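Gamma-glutamyltranspeptidase (Streptomyces lincolnensis, PDB 6J3A) is a gamma-glutamyltranspeptidase homologue of the N-terminal nucleophile (Ntn) hydrolase clan that probably cleaves or transfers gamma-glutamyl or similar groups. Local coordinates at residues A[125-128]-A[129-133]; A[275-278]-A[279-282]; A[324-328]-A[329-333]. All blocks are in the same frame, centred on the assembly; numbering follows the deposited sequence.

Interaction 1. Residues A[125-128]-A[129-133]; sequences KPLA and DVLKY
Pro126 and Val130 open the first turn of helix 127-140: Pro126, the N-cap residue, accepts at its O from Val130 N over 3.2 Å. The next carbonyl continues the alpha-helical ladder, with Leu127 O receiving Leu131 N at 2.9 Å and, more weakly, Val130 N. The bond from Lys132 N to Ala128 O is also weak, bent to 122° at the hydrogen. Leu127 and Leu131, one turn apart, pack on each other: Leu127 CD2 meets Leu131 CD2 at 3.4 Å, a tight methyl contact. The first torsion of Leu131 (chi1 76°) tucks CG between the backbone N and carbonyl carbon, where it also rests against Leu127 O. At the start of the helix the carboxylate of Asp129 lies beside the ring of Pro126, its OD2 3.5 Å from Pro126 CD. A negative group this close to a helix N terminus would probably be favoured by the helix dipole. Lys125 runs past the same side chain, but its NZ stays 5.1 Å from Asp129 OD2 and bonds instead to Asp32 O. Its aliphatic root meets Val130, CB to CG2. Leu127 and Leu131 face helix 186-200, Leu127 also reaches helix 111-122, and Val130 packs on helix 36-50, so the apolar side of this turn is packed between helices while Ala128 and Lys132 face solvent. Tyr133, which packs on Arg617 of the second subunit, takes Lys132 CG 4.2 Å above the centre of one ring face.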
loop_
_atom_site.group_PDB
_atom_site.type_symbol
_atom_site.label_atom_id
_atom_site.label_comp_id
_atom_site.label_asym_id
_atom_site.label_seq_id
_atom_site.Cartn_x
_atom_site.Cartn_y
_atom_site.Cartn_z
ATOM N N LYS A 125 25.248 -7.536 -1.434
ATOM C CA LYS A 125 25.250 -7.006 -2.799
ATOM C C LYS A 125 26.309 -5.917 -3.008
ATOM O O LYS A 125 26.699 -5.243 -2.046
ATOM C CB LYS A 125 23.869 -6.450 -3.147
ATOM C CG LYS A 125 22.785 -7.517 -3.149
ATOM C CD LYS A 125 21.527 -7.086 -3.897
ATOM C CE LYS A 125 21.457 -7.701 -5.287
ATOM N NZ LYS A 125 21.125 -9.157 -5.223
ATOM N N PRO A 126 26.782 -5.744 -4.261
ATOM C CA PRO A 126 27.708 -4.642 -4.534
ATOM C C PRO A 126 27.021 -3.280 -4.540
ATOM O O PRO A 126 25.802 -3.187 -4.711
ATOM C CB PRO A 126 28.270 -4.965 -5.932
ATOM C CG PRO A 126 27.731 -6.307 -6.304
ATOM C CD PRO A 126 26.500 -6.516 -5.484
ATOM N N LEU A 127 27.832 -2.244 -4.373
ATOM C CA LEU A 127 27.364 -0.866 -4.325
ATOM C C LEU A 127 26.520 -0.536 -5.539
ATOM O O LEU A 127 25.456 0.064 -5.423
ATOM C CB LEU A 127 28.562 0.099 -4.283
ATOM C CG LEU A 127 28.539 1.280 -3.301
ATOM C CD1 LEU A 127 29.318 2.438 -3.906
ATOM C CD2 LEU A 127 27.146 1.739 -2.899
ATOM N N ALA A 128 27.027 -0.945 -6.700
ATOM C CA ALA A 128 26.368 -0.727 -7.987
ATOM C C ALA A 128 24.918 -1.223 -8.012
ATOM O O ALA A 128 24.008 -0.462 -8.346
ATOM C CB ALA A 128 27.171 -1.380 -9.106
ATOM N N ASP A 129 24.708 -2.482 -7.632
ATOM C CA ASP A 129 23.366 -3.090 -7.681
ATOM C C ASP A 129 22.399 -2.435 -6.693
ATOM O O ASP A 129 21.198 -2.328 -6.957
ATOM C CB ASP A 129 23.421 -4.602 -7.405
ATOM C CG ASP A 129 24.302 -5.377 -8.406
ATOM O OD1 ASP A 129 24.941 -4.762 -9.284
ATOM O OD2 ASP A 129 24.361 -6.625 -8.307
ATOM N N VAL A 130 22.928 -1.988 -5.563
ATOM C CA VAL A 130 22.085 -1.472 -4.506
ATOM C C VAL A 130 21.766 -0.014 -4.733
ATOM O O VAL A 130 20.704 0.446 -4.322
ATOM C CB VAL A 130 22.668 -1.795 -3.108
ATOM C CG1 VAL A 130 22.551 -0.647 -2.130
ATOM C CG2 VAL A 130 21.955 -3.012 -2.538
ATOM N N LEU A 131 22.651 0.724 -5.397
ATOM C CA LEU A 131 22.355 2.134 -5.615
ATOM C C LEU A 131 21.867 2.513 -7.038
ATOM O O LEU A 131 21.597 3.685 -7.294
ATOM C CB LEU A 131 23.460 3.031 -5.019
ATOM C CG LEU A 131 24.833 3.281 -5.616
ATOM C CD1 LEU A 131 24.711 3.991 -6.948
ATOM C CD2 LEU A 131 25.627 4.158 -4.664
ATOM N N LYS A 132 21.677 1.533 -7.925
ATOM C CA LYS A 132 21.134 1.796 -9.282
ATOM C C LYS A 132 19.704 2.380 -9.308
ATOM O O LYS A 132 19.322 3.057 -10.254
ATOM C CB LYS A 132 21.185 0.531 -10.149
ATOM C CG LYS A 132 20.148 -0.529 -9.800
ATOM C CD LYS A 132 20.472 -1.870 -10.442
ATOM C CE LYS A 132 19.373 -2.899 -10.187
ATOM N NZ LYS A 132 19.922 -4.233 -9.826
ATOM N N TYR A 133 18.930 2.104 -8.270
ATOM C CA TYR A 133 17.551 2.588 -8.169
ATOM C C TYR A 133 17.512 4.099 -8.068
ATOM O O TYR A 133 16.831 4.749 -8.849
ATOM C CB TYR A 133 16.846 1.958 -6.965
ATOM C CG TYR A 133 16.789 0.457 -7.073
ATOM C CD1 TYR A 133 15.878 -0.161 -7.926
ATOM C CD2 TYR A 133 17.687 -0.345 -6.377
ATOM C CE1 TYR A 133 15.839 -1.541 -8.060
ATOM C CE2 TYR A 133 17.657 -1.724 -6.501
ATOM C CZ TYR A 133 16.730 -2.319 -7.344
ATOM O OH TYR A 133 16.691 -3.689 -7.474
#

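Interaction 2. Residues A[275-278]-A[279-282]; sequences PWSQ and GPVL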
loop_
_atom_site.group_PDB
_atom_site.type_symbol
_atom_site.label_atom_id
_atom_site.label_comp_id
_atom_site.label_asym_id
_atom_site.label_seq_id
_atom_site.Cartn_x
_atom_site.Cartn_y
_atom_site.Cartn_z
ATOM N N PRO A 275 22.285 8.397 24.326
ATOM C CA PRO A 275 21.809 9.760 24.655
ATOM C C PRO A 275 22.461 10.922 23.894
ATOM O O PRO A 275 22.065 12.075 24.099
ATOM C CB PRO A 275 22.076 9.875 26.157
ATOM C CG PRO A 275 23.209 8.936 26.409
ATOM C CD PRO A 275 23.289 7.925 25.294
ATOM N N TRP A 276 23.439 10.631 23.032
ATOM C CA TRP A 276 23.820 11.560 21.942
ATOM C C TRP A 276 22.661 11.791 20.935
ATOM O O TRP A 276 22.678 12.762 20.173
ATOM C CB TRP A 276 25.099 11.100 21.205
ATOM C CG TRP A 276 25.019 9.714 20.658
ATOM C CD1 TRP A 276 25.452 8.583 21.271
ATOM C CD2 TRP A 276 24.453 9.302 19.403
ATOM N NE1 TRP A 276 25.191 7.481 20.486
ATOM C CE2 TRP A 276 24.580 7.894 19.333
ATOM C CE3 TRP A 276 23.855 9.982 18.330
ATOM C CZ2 TRP A 276 24.135 7.150 18.229
ATOM C CZ3 TRP A 276 23.406 9.237 17.224
ATOM C CH2 TRP A 276 23.554 7.838 17.187
ATOM N N SER A 277 21.691 10.878 20.910
ATOM C CA SER A 277 20.393 11.125 20.297
ATOM C C SER A 277 19.375 11.458 21.391
ATOM O O SER A 277 19.672 11.331 22.570
ATOM C CB SER A 277 19.945 9.889 19.519
ATOM O OG SER A 277 19.449 8.887 20.396
ATOM N N GLN A 278 18.167 11.851 21.000
ATOM C CA GLN A 278 17.039 11.903 21.952
ATOM C C GLN A 278 16.463 10.513 22.275
ATOM O O GLN A 278 15.518 10.406 23.070
ATOM C CB GLN A 278 15.904 12.806 21.437
ATOM C CG GLN A 278 15.142 12.285 20.211
ATOM C CD GLN A 278 13.855 13.050 19.908
ATOM O OE1 GLN A 278 13.473 13.185 18.752
ATOM N NE2 GLN A 278 13.168 13.529 20.946
ATOM N N GLY A 279 17.004 9.466 21.647
ATOM C CA GLY A 279 16.474 8.100 21.744
ATOM C C GLY A 279 15.989 7.678 23.114
ATOM O O GLY A 279 14.834 7.247 23.274
ATOM N N PRO A 280 16.860 7.819 24.121
ATOM C CA PRO A 280 16.521 7.468 25.493
ATOM C C PRO A 280 15.306 8.150 26.127
ATOM O O PRO A 280 14.806 7.642 27.127
ATOM C CB PRO A 280 17.792 7.827 26.243
ATOM C CG PRO A 280 18.870 7.536 25.256
ATOM C CD PRO A 280 18.303 8.085 23.984
ATOM N N VAL A 281 14.820 9.251 25.554
ATOM C CA VAL A 281 13.659 9.947 26.105
ATOM C C VAL A 281 12.368 9.116 26.005
ATOM O O VAL A 281 11.453 9.293 26.818
ATOM C CB VAL A 281 13.483 11.355 25.482
ATOM C CG1 VAL A 281 12.688 11.328 24.180
ATOM C CG2 VAL A 281 12.812 12.290 26.476
ATOM N N LEU A 282 12.303 8.227 25.007
ATOM C CA LEU A 282 11.230 7.223 24.900
ATOM C C LEU A 282 11.312 6.261 26.086
ATOM O O LEU A 282 10.317 6.004 26.770
ATOM C CB LEU A 282 11.328 6.441 23.573
ATOM C CG LEU A 282 10.078 5.633 23.146
ATOM C CD1 LEU A 282 9.985 5.475 21.628
ATOM C CD2 LEU A 282 9.989 4.261 23.821
#
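Gln278 and Val281 are joined by the bond that begins the turn into helix 280-288: Val281 N donates to Gln278 O at 2.8 Å. It is nearly straight at the hydrogen (162°), while the donor sits 33° out of the carbonyl plane. Val281 also brings CG1 against the same oxygen, 3.2 Å from Gln278 O, because chi1 of 86° turns that methyl between the backbone N and the carbonyl carbon. The Gln278 side chain leaves its backbone in a similar way, and its CG lies near Gly279 N.

Gly279 N is held by the Ser277 side chain. It donates to Ser277 OG at 2.8 Å, a side-chain-to-backbone bond spanning two residues that forms an ST turn, and the hydroxyl oxygen also lies 3.4 Å from Gly279 CA. The same hydroxyl bonds to Gly274 O, which fixes its rotation and leaves it facing the Gly279 N-H as an acceptor. Farther on, Gly279 O takes Leu282 N at 3.2 Å.

Pro280, having no N-H, offers its ring instead. Its CG reaches 3.6 Å from Pro275 N and 4.1 Å from Pro275 CB, so the two prolines meet across the turn. Around this core Val281 rests on helix 299-319 and on Asp507 of helix 506-519. Trp276 is pinned by Glu258 and makes a cation-pi contact with Arg478, while Trp276 and Gln278 make backbone bonds to Thr481. The whole is an ST turn whose serine capping bond leads the chain from strand 268-272 into helix 280-288, within the layered alpha/beta sandwich of the Ntn hydrolases.

Interaction 3. Residues A[324-328]-A[329-333]; sequences AEVPL and DELLS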
loop_
_atom_site.group_PDB
_atom_site.type_symbol
_atom_site.label_atom_id
_atom_site.label_comp_id
_atom_site.label_asym_id
_atom_site.label_seq_id
_atom_site.Cartn_x
_atom_site.Cartn_y
_atom_site.Cartn_z
ATOM N N ALA A 324 29.559 15.546 27.335
ATOM C CA ALA A 324 29.703 15.115 28.722
ATOM C C ALA A 324 29.149 13.707 28.899
ATOM O O ALA A 324 28.484 13.172 28.012
ATOM C CB ALA A 324 28.976 16.079 29.655
ATOM N N GLU A 325 29.430 13.117 30.054
ATOM C CA GLU A 325 28.836 11.836 30.436
ATOM C C GLU A 325 27.351 12.063 30.759
ATOM O O GLU A 325 26.973 13.119 31.272
ATOM C CB GLU A 325 29.583 11.225 31.632
ATOM N N VAL A 326 26.512 11.090 30.418
ATOM C CA VAL A 326 25.077 11.175 30.724
ATOM C C VAL A 326 24.720 10.107 31.764
ATOM O O VAL A 326 25.122 8.951 31.617
ATOM C CB VAL A 326 24.202 11.010 29.462
ATOM C CG1 VAL A 326 22.732 11.309 29.775
ATOM C CG2 VAL A 326 24.694 11.932 28.352
ATOM N N PRO A 327 23.961 10.486 32.813
ATOM C CA PRO A 327 23.654 9.531 33.851
ATOM C C PRO A 327 22.381 8.776 33.470
ATOM O O PRO A 327 21.324 8.948 34.082
ATOM C CB PRO A 327 23.475 10.425 35.078
ATOM C CG PRO A 327 22.837 11.646 34.526
ATOM C CD PRO A 327 23.349 11.796 33.113
ATOM N N LEU A 328 22.510 7.925 32.461
ATOM C CA LEU A 328 21.367 7.223 31.884
ATOM C C LEU A 328 20.791 6.150 32.818
ATOM O O LEU A 328 19.581 6.105 33.040
ATOM C CB LEU A 328 21.774 6.602 30.548
ATOM C CG LEU A 328 20.674 5.977 29.695
ATOM C CD1 LEU A 328 19.647 7.012 29.274
ATOM C CD2 LEU A 328 21.290 5.297 28.485
ATOM N N ASP A 329 21.669 5.297 33.342
ATOM C CA ASP A 329 21.297 4.241 34.305
ATOM C C ASP A 329 20.428 4.787 35.423
ATOM O O ASP A 329 19.399 4.210 35.752
ATOM C CB ASP A 329 22.533 3.606 34.937
ATOM C CG ASP A 329 23.445 2.952 33.922
ATOM O OD1 ASP A 329 22.979 2.579 32.820
ATOM O OD2 ASP A 329 24.646 2.818 34.236
ATOM N N GLU A 330 20.856 5.908 35.991
ATOM C CA GLU A 330 20.128 6.572 37.073
ATOM C C GLU A 330 18.781 7.149 36.621
ATOM O O GLU A 330 17.785 7.030 37.334
ATOM C CB GLU A 330 21.024 7.638 37.730
ATOM C CG GLU A 330 22.146 7.007 38.556
ATOM C CD GLU A 330 23.343 7.910 38.785
ATOM O OE1 GLU A 330 24.428 7.594 38.262
ATOM O OE2 GLU A 330 23.212 8.925 39.489
ATOM N N LEU A 331 18.764 7.737 35.429
ATOM C CA LEU A 331 17.544 8.270 34.813
ATOM C C LEU A 331 16.480 7.203 34.507
ATOM O O LEU A 331 15.285 7.503 34.508
ATOM C CB LEU A 331 17.913 9.039 33.542
ATOM C CG LEU A 331 18.626 10.376 33.800
ATOM C CD1 LEU A 331 19.393 10.825 32.562
ATOM C CD2 LEU A 331 17.659 11.465 34.244
ATOM N N LEU A 332 16.920 5.969 34.259
ATOM C CA LEU A 332 16.030 4.805 34.094
ATOM C C LEU A 332 15.923 3.875 35.318
ATOM O O LEU A 332 15.303 2.811 35.237
ATOM C CB LEU A 332 16.495 3.974 32.901
ATOM C CG LEU A 332 16.695 4.736 31.595
ATOM C CD1 LEU A 332 17.295 3.792 30.561
ATOM C CD2 LEU A 332 15.393 5.369 31.107
ATOM N N SER A 333 16.511 4.256 36.445
ATOM C CA SER A 333 16.417 3.443 37.654
ATOM C C SER A 333 15.025 3.600 38.248
ATOM O O SER A 333 14.363 4.631 38.069
ATOM C CB SER A 333 17.476 3.840 38.681
ATOM O OG SER A 333 17.184 5.103 39.254
#
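The carbonyl oxygen of Glu330, whose CB lies close to Pro327 O, is gripped twice by Ser333, from OG at 2.8 Å and from N at 3.2 Å. The serine is the N-cap of helix 334-341, and the same OG accepts from Tyr336 N, so one hydroxyl stitches the end of the single-turn helix 328-331 to the start of the next. Pro327, the N-cap of helix 328-331, is also the centre of an inverse gamma turn. Two bonds close the helical turn: Leu331 N to Pro327 O at 3.1 Å, and Leu332 N to Leu328 O at 2.9 Å.

The side chains follow the same one-turn spacing. Leu331 bends back over the proline: its first torsion (chi1 -71°) puts CG beside the backbone N and 3.1 Å from Pro327 O. Farther out, Leu331 CD1 touches the proline ring, 4.0 Å from Pro327 CG. Leu328 slants across Leu332, CG to CD1 at 4.1 Å. Two of these leucines also meet helix 280-288, Leu332 on Leu283 and Leu331 on Gln284. Glu330 OE2 forms a salt bridge with Arg360, whose side chain also touches Pro327. Val326, the first residue of the gamma turn, joins the apolar patch more loosely, with CG1 4.4 Å from Leu331 CD1.

In the fold
From the N terminus the three contacts come in series; none nests in or crosses another. Interaction 1 starts helix 127-140 after the loop from helix 111-122, in a helical part of the chain near the second subunit. Interaction 2 turns the chain from strand 268-272 into helix 280-288, on the opposite side of the chain's centre from interaction 1, the two centres 32 Å apart. Interaction 3 closes the loop after helix 299-319 and passes the chain on to helix 334-341. Interactions 2 and 3 lie 11 Å apart between centres and touch: Pro280 CB meets Leu328 CD1 at 3.6 Å and Pro275 packs on Val326, tying the two helix starts together.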